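Local structure of Pab-dependent poly(a)-specific ribonuclease subunit PAN2 (Neurospora crassa, 4CZW) at residues 2-13 against 375-385. The protein acts as the catalytic subunit of the PAN2-PAN3 complex, probably shortening mRNA poly(A) tails, and is represented here by its USP-like and exonuclease domains. Residues are numbered along the deposited sequence; the frame is centred on the assembly and turned at random.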
# COMPACT_ATOMS: atom_id res chain seq x y z
N HIS A 2 -7.35 17.70 -24.78
CA HIS A 2 -6.77 17.09 -23.58
C HIS A 2 -5.44 16.38 -23.90
O HIS A 2 -5.11 16.17 -25.07
CB HIS A 2 -7.75 16.11 -22.94
CG HIS A 2 -8.45 15.21 -23.91
ND1 HIS A 2 -9.58 15.59 -24.60
CD2 HIS A 2 -8.18 13.94 -24.30
CE1 HIS A 2 -9.98 14.60 -25.37
NE2 HIS A 2 -9.14 13.58 -25.21
N TRP A 3 -4.71 16.02 -22.85
CA TRP A 3 -3.33 15.54 -22.96
C TRP A 3 -3.15 14.27 -23.79
O TRP A 3 -2.17 14.13 -24.51
CB TRP A 3 -2.76 15.32 -21.56
CG TRP A 3 -2.76 16.55 -20.71
CD1 TRP A 3 -2.59 17.84 -21.12
CD2 TRP A 3 -2.95 16.61 -19.29
NE1 TRP A 3 -2.66 18.69 -20.05
CE2 TRP A 3 -2.88 17.97 -18.91
CE3 TRP A 3 -3.17 15.65 -18.30
CZ2 TRP A 3 -3.02 18.38 -17.58
CZ3 TRP A 3 -3.31 16.06 -16.98
CH2 TRP A 3 -3.24 17.42 -16.64
N SER A 4 -4.10 13.34 -23.68
CA SER A 4 -3.97 12.04 -24.34
C SER A 4 -4.07 12.12 -25.87
O SER A 4 -3.82 11.13 -26.56
CB SER A 4 -5.03 11.07 -23.81
OG SER A 4 -4.78 10.75 -22.45
N LEU A 5 -4.43 13.29 -26.38
CA LEU A 5 -4.55 13.48 -27.82
C LEU A 5 -3.22 13.87 -28.46
O LEU A 5 -3.09 13.89 -29.68
CB LEU A 5 -5.60 14.56 -28.13
CG LEU A 5 -7.03 14.25 -27.69
CD1 LEU A 5 -7.97 15.37 -28.13
CD2 LEU A 5 -7.49 12.91 -28.25
N ARG A 6 -2.23 14.17 -27.62
CA ARG A 6 -0.91 14.55 -28.10
C ARG A 6 -0.15 13.35 -28.66
O ARG A 6 -0.28 12.24 -28.16
CB ARG A 6 -0.11 15.22 -26.99
CG ARG A 6 -0.80 16.40 -26.30
CD ARG A 6 -0.83 17.66 -27.17
NE ARG A 6 -1.85 17.60 -28.21
CZ ARG A 6 -3.12 17.93 -28.03
NH1 ARG A 6 -3.54 18.34 -26.84
NH2 ARG A 6 -3.98 17.84 -29.04
N PRO A 7 0.65 13.57 -29.71
CA PRO A 7 1.42 12.49 -30.35
C PRO A 7 2.49 11.92 -29.44
O PRO A 7 2.95 10.79 -29.65
CB PRO A 7 2.05 13.18 -31.56
CG PRO A 7 2.12 14.63 -31.19
CD PRO A 7 0.88 14.87 -30.37
N GLU A 8 2.89 12.69 -28.43
CA GLU A 8 3.86 12.23 -27.45
C GLU A 8 3.36 12.51 -26.04
O GLU A 8 2.46 13.33 -25.85
CB GLU A 8 5.22 12.91 -27.67
CG GLU A 8 5.92 12.48 -28.95
CD GLU A 8 7.20 13.26 -29.19
OE1 GLU A 8 7.27 14.43 -28.77
OE2 GLU A 8 8.13 12.70 -29.80
N ALA A 9 3.94 11.82 -25.06
CA ALA A 9 3.55 12.00 -23.67
C ALA A 9 3.90 13.39 -23.17
O ALA A 9 5.07 13.78 -23.16
CB ALA A 9 4.21 10.94 -22.80
N PRO A 10 2.88 14.16 -22.76
CA PRO A 10 3.08 15.49 -22.17
C PRO A 10 3.86 15.38 -20.86
O PRO A 10 3.92 14.29 -20.29
CB PRO A 10 1.65 15.99 -21.93
CG PRO A 10 0.79 15.17 -22.84
CD PRO A 10 1.45 13.83 -22.88
N PRO A 11 4.44 16.50 -20.38
CA PRO A 11 5.19 16.49 -19.12
C PRO A 11 4.39 15.96 -17.94
O PRO A 11 4.97 15.46 -16.98
CB PRO A 11 5.55 17.98 -18.92
CG PRO A 11 4.66 18.73 -19.87
CD PRO A 11 4.46 17.82 -21.02
N GLU A 12 3.06 16.06 -18.01
CA GLU A 12 2.19 15.55 -16.96
C GLU A 12 2.24 14.02 -16.90
O GLU A 12 1.91 13.43 -15.87
CB GLU A 12 0.75 16.02 -17.17
CG GLU A 12 0.54 17.52 -17.03
CD GLU A 12 0.86 18.29 -18.30
OE1 GLU A 12 1.54 17.74 -19.19
OE2 GLU A 12 0.43 19.46 -18.41
N TYR A 13 2.63 13.39 -18.00
CA TYR A 13 2.68 11.93 -18.08
C TYR A 13 4.10 11.38 -18.07
O TYR A 13 4.30 10.17 -18.01
CB TYR A 13 1.96 11.44 -19.34
CG TYR A 13 0.47 11.28 -19.19
CD1 TYR A 13 -0.07 10.13 -18.62
CD2 TYR A 13 -0.41 12.27 -19.62
CE1 TYR A 13 -1.44 9.98 -18.48
CE2 TYR A 13 -1.77 12.12 -19.48
CZ TYR A 13 -2.28 10.98 -18.92
OH TYR A 13 -3.65 10.83 -18.78
N VAL A 375 -13.13 11.86 -19.80
CA VAL A 375 -12.68 11.65 -21.17
C VAL A 375 -11.19 11.33 -21.21
O VAL A 375 -10.78 10.33 -21.80
CB VAL A 375 -12.96 12.87 -22.05
CG1 VAL A 375 -12.30 12.72 -23.41
CG2 VAL A 375 -14.46 13.08 -22.20
N GLU A 376 -10.39 12.19 -20.59
CA GLU A 376 -8.94 12.01 -20.53
C GLU A 376 -8.56 10.69 -19.87
O GLU A 376 -7.63 10.01 -20.31
CB GLU A 376 -8.29 13.18 -19.78
CG GLU A 376 -6.82 12.99 -19.45
CD GLU A 376 -5.93 12.97 -20.67
OE1 GLU A 376 -6.37 13.44 -21.74
OE2 GLU A 376 -4.78 12.48 -20.56
N ALA A 377 -9.28 10.33 -18.81
CA ALA A 377 -9.02 9.09 -18.09
C ALA A 377 -9.40 7.87 -18.93
O ALA A 377 -8.85 6.78 -18.74
CB ALA A 377 -9.78 9.08 -16.78
N LEU A 378 -10.33 8.06 -19.85
CA LEU A 378 -10.80 6.97 -20.70
C LEU A 378 -10.33 7.15 -22.14
O LEU A 378 -10.86 6.52 -23.06
CB LEU A 378 -12.32 6.87 -20.66
CG LEU A 378 -12.93 6.62 -19.27
CD1 LEU A 378 -14.44 6.52 -19.35
CD2 LEU A 378 -12.33 5.36 -18.65
N THR A 379 -9.33 8.00 -22.33
CA THR A 379 -8.73 8.20 -23.65
C THR A 379 -7.35 7.54 -23.70
O THR A 379 -6.53 7.73 -22.81
CB THR A 379 -8.59 9.69 -24.00
OG1 THR A 379 -9.87 10.33 -23.91
CG2 THR A 379 -8.03 9.86 -25.41
N PHE A 380 -7.11 6.76 -24.75
CA PHE A 380 -5.83 6.08 -24.91
C PHE A 380 -5.21 6.38 -26.27
O PHE A 380 -5.91 6.67 -27.24
CB PHE A 380 -6.01 4.57 -24.72
CG PHE A 380 -6.56 4.19 -23.37
CD1 PHE A 380 -5.74 4.20 -22.26
CD2 PHE A 380 -7.89 3.83 -23.22
CE1 PHE A 380 -6.24 3.85 -21.01
CE2 PHE A 380 -8.39 3.48 -21.98
CZ PHE A 380 -7.56 3.49 -20.88
N ASN A 381 -3.89 6.32 -26.33
CA ASN A 381 -3.15 6.67 -27.53
C ASN A 381 -2.27 5.52 -27.99
O ASN A 381 -1.45 5.01 -27.22
CB ASN A 381 -2.30 7.92 -27.28
CG ASN A 381 -1.80 8.56 -28.56
OD1 ASN A 381 -1.28 7.88 -29.45
ND2 ASN A 381 -1.94 9.88 -28.66
N ALA A 382 -2.42 5.11 -29.25
CA ALA A 382 -1.69 3.97 -29.79
C ALA A 382 -0.19 4.21 -29.85
O ALA A 382 0.60 3.28 -30.02
CB ALA A 382 -2.22 3.62 -31.17
N ALA A 383 0.21 5.47 -29.72
CA ALA A 383 1.61 5.85 -29.85
C ALA A 383 2.38 5.72 -28.53
O ALA A 383 3.56 5.36 -28.54
CB ALA A 383 1.72 7.27 -30.37
N TRP A 384 1.72 6.01 -27.41
CA TRP A 384 2.42 6.04 -26.13
C TRP A 384 1.56 5.68 -24.91
O TRP A 384 2.10 5.29 -23.88
CB TRP A 384 3.04 7.42 -25.92
CG TRP A 384 2.05 8.55 -25.91
CD1 TRP A 384 1.61 9.26 -26.99
CD2 TRP A 384 1.40 9.11 -24.76
NE1 TRP A 384 0.71 10.22 -26.58
CE2 TRP A 384 0.57 10.15 -25.22
CE3 TRP A 384 1.44 8.83 -23.40
CZ2 TRP A 384 -0.22 10.91 -24.36
CZ3 TRP A 384 0.65 9.58 -22.54
CH2 TRP A 384 -0.17 10.61 -23.03
N LYS A 385 0.24 5.81 -25.02
CA LYS A 385 -0.62 5.57 -23.87
C LYS A 385 -1.51 4.35 -24.02
O LYS A 385 -2.51 4.38 -24.75
CB LYS A 385 -1.48 6.80 -23.58
CG LYS A 385 -2.19 6.75 -22.24
CD LYS A 385 -3.18 7.88 -22.06
CE LYS A 385 -3.93 7.75 -20.75
NZ LYS A 385 -5.04 8.73 -20.65
O HOH W 1 -1.74 11.76 -30.93
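Ser4 sits 6.2 Å from Thr379 between CA atoms, and Glu8 comes similarly near Trp384, as 2-13 passes from a short 3-10 turn into a proline-rich loop beside the link between helix 374-377 and strand 385-394. Where the link runs into the strand, Trp384 and Lys385 both face Asn381 in a classic beta bulge, and Asn381 OD1 takes the N-H of Ala383 in an Asx turn. The Asn381 amide turns its ND2 to Ser4 O (3.1 Å) and to a water that also bonds Leu5 O.

Trp384 is the hub of one half. Its chi1 of 60° sets CG between backbone N and carbonyl carbon, which swings the indole under the loop. NE1 gives a nearly straight bond to Arg6 O (2.7 Å), almost in the ring plane. Ala9 CA stands over the centre of the six-membered ring, 3.6 Å from its centroid, Pro10 CD touches CH2, and the CZ3-CH2 edge points at the Tyr13 face in a T-shaped pair. A leucine here would probably leave Arg6 O without its N-H donor and open a gap beneath Ala9 and against the Tyr13 face.

Glu376 carries the polar half: OE1 accepts Ser4 N through its syn lone pair, while OE2 takes Tyr13 OH (2.7 Å) on the anti side and Ser4 OG (2.6 Å) from above the carboxylate plane. The extended Lys385 chain brings NZ to Ser4 OG, Tyr13 OH and Thr379 O.

Within the USP-like domain, the contact joins the first residues of this construct to the helix 374-377 to strand 385-394 connection, where Val332 of strand 321-334 also touches Ala9 and Trp384, away from both zinc sites.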